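Local atomic coordinates of glycine betaine/carnitine/choline ABC transporter%2C ATP-binding protein%2C putative (PDB entry 5IIP), a protein that probably serves as the ATP-binding subunit of an osmolyte uptake transporter, represented here by its tandem CBS domains, probably the part through which c-di-AMP inhibits uptake. Residues 80-83 with 84-87. Sequence-based numbering, arbitrary orientation.
Sequences FLDI and EDIN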
loop_
_atom_site.group_PDB
_atom_site.type_symbol
_atom_site.label_atom_id
_atom_site.label_comp_id
_atom_site.label_asym_id
_atom_site.label_seq_id
_atom_site.Cartn_x
_atom_site.Cartn_y
_atom_site.Cartn_z
ATOM N N PHE D 80 -7.936 -3.366 1.687
ATOM C CA PHE D 80 -8.398 -2.026 1.492
ATOM C C PHE D 80 -9.007 -1.810 0.117
ATOM O O PHE D 80 -8.516 -2.312 -0.857
ATOM C CB PHE D 80 -7.198 -1.107 1.708
ATOM C CG PHE D 80 -7.488 0.329 1.533
ATOM C CD1 PHE D 80 -7.930 1.073 2.575
ATOM C CD2 PHE D 80 -7.288 0.931 0.338
ATOM C CE1 PHE D 80 -8.191 2.396 2.429
ATOM C CE2 PHE D 80 -7.555 2.254 0.175
ATOM C CZ PHE D 80 -8.003 2.992 1.222
ATOM N N LEU D 81 -10.096 -1.068 0.065
ATOM C CA LEU D 81 -10.742 -0.744 -1.195
ATOM C C LEU D 81 -11.131 0.711 -1.333
ATOM O O LEU D 81 -11.625 1.295 -0.422
ATOM C CB LEU D 81 -11.986 -1.551 -1.369
ATOM C CG LEU D 81 -11.918 -3.046 -1.496
ATOM C CD1 LEU D 81 -13.261 -3.609 -1.147
ATOM C CD2 LEU D 81 -11.558 -3.405 -2.897
ATOM N N ASP D 82 -10.924 1.274 -2.503
ATOM C CA ASP D 82 -11.267 2.651 -2.813
ATOM C C ASP D 82 -12.007 2.645 -4.113
ATOM O O ASP D 82 -12.074 1.637 -4.732
ATOM C CB ASP D 82 -10.068 3.598 -2.809
ATOM C CG ASP D 82 -9.110 3.355 -3.902
ATOM O OD1 ASP D 82 -9.426 2.681 -4.862
ATOM O OD2 ASP D 82 -8.007 3.873 -3.801
ATOM N N ILE D 83 -12.520 3.772 -4.551
ATOM C CA ILE D 83 -13.329 3.838 -5.765
ATOM C C ILE D 83 -12.665 3.366 -7.016
ATOM O O ILE D 83 -13.285 2.665 -7.759
ATOM C CB ILE D 83 -13.805 5.272 -6.008
ATOM C CG1 ILE D 83 -14.713 5.718 -4.888
ATOM C CG2 ILE D 83 -14.601 5.407 -7.280
ATOM C CD1 ILE D 83 -16.041 5.006 -4.852
ATOM N N GLU D 84 -11.442 3.753 -7.261
ATOM C CA GLU D 84 -10.794 3.294 -8.449
ATOM C C GLU D 84 -10.625 1.793 -8.441
ATOM O O GLU D 84 -10.802 1.155 -9.447
ATOM C CB GLU D 84 -9.467 4.018 -8.640
ATOM C CG GLU D 84 -8.740 3.743 -9.936
ATOM C CD GLU D 84 -9.569 3.967 -11.157
ATOM O OE1 GLU D 84 -10.504 4.758 -11.114
ATOM O OE2 GLU D 84 -9.267 3.343 -12.165
ATOM N N ASP D 85 -10.295 1.222 -7.302
ATOM C CA ASP D 85 -10.091 -0.207 -7.227
ATOM C C ASP D 85 -11.334 -0.953 -7.602
ATOM O O ASP D 85 -11.278 -1.928 -8.302
ATOM C CB ASP D 85 -9.703 -0.621 -5.817
ATOM C CG ASP D 85 -8.293 -0.245 -5.440
ATOM O OD1 ASP D 85 -7.365 -0.404 -6.241
ATOM O OD2 ASP D 85 -8.115 0.188 -4.305
ATOM N N ILE D 86 -12.466 -0.497 -7.111
ATOM C CA ILE D 86 -13.746 -1.112 -7.419
ATOM C C ILE D 86 -14.146 -1.037 -8.891
ATOM O O ILE D 86 -14.664 -1.993 -9.430
ATOM C CB ILE D 86 -14.850 -0.510 -6.576
ATOM C CG1 ILE D 86 -14.591 -0.801 -5.135
ATOM C CG2 ILE D 86 -16.180 -1.128 -6.907
ATOM C CD1 ILE D 86 -15.523 -0.078 -4.218
ATOM N N ASN D 87 -13.895 0.085 -9.539
ATOM C CA ASN D 87 -14.240 0.203 -10.925
ATOM C C ASN D 87 -13.484 -0.824 -11.722
ATOM O O ASN D 87 -14.056 -1.454 -12.571
ATOM C CB ASN D 87 -13.902 1.579 -11.462
ATOM C CG ASN D 87 -14.720 2.646 -10.843
ATOM O OD1 ASN D 87 -14.234 3.709 -10.523
ATOM N ND2 ASN D 87 -15.969 2.361 -10.652
#
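The N-terminal turn of helix 83-90 is capped by Asp82, where strand 77-82 of a CBS domain gives way to the helix. One side-chain bond makes the cap: Asp82 OD1 accepts from Asp85 N at 3.0 Å with an N-H...O angle of 163°, the donor arriving almost in line with the carboxylate C-O bond. Separately, the carbonyl O of Asp82 takes the N-H of Ile86 at 3.2 Å, the first main-chain bond of the helix and likewise nearly straight. The same residue thus contributes both a side-chain and a main-chain acceptor to the first turn. Its chi1 of 68° places CG between the backbone N and the carbonyl carbon, which turns OD1 toward the N-H of Asp85. One residue on, Ile83 O accepts from Asn87 N at 3.2 Å and carries the regular i to i+4 pattern forward.

Asp85 brings its own carboxylate against the cap: OD2 lies 2.9 Å from Asp82 OD1, an approach of two acceptors, with the carboxylate planes only 15° apart. Such like charges should repel, yet Arg123 of the second subunit forms salt bridges to Asp82 OD2 and Asp85 OD1, the other oxygens of the pair, and probably offsets part of the repulsion. Glu84 reaches Arg118 of that subunit with OE2, extending the acidic patch at the interface.

Ile86 packs on Val57 and Met60 of helix 53-63, which marks the hydrophobic side of the turn; its CG1 also lies 3.5 Å from Asp82 O, the carbonyl of the capping residue. Leu81 places CD2 4.4 Å from Asp85 CB, and its side chain also touches Ile68 and Val70 of strand 67-71. This strand-to-helix junction, N-capped by an aspartate, belongs to the beta-alpha-beta-beta-alpha fold of CBS domains, here with its acidic helix start facing arginines of the partner subunit.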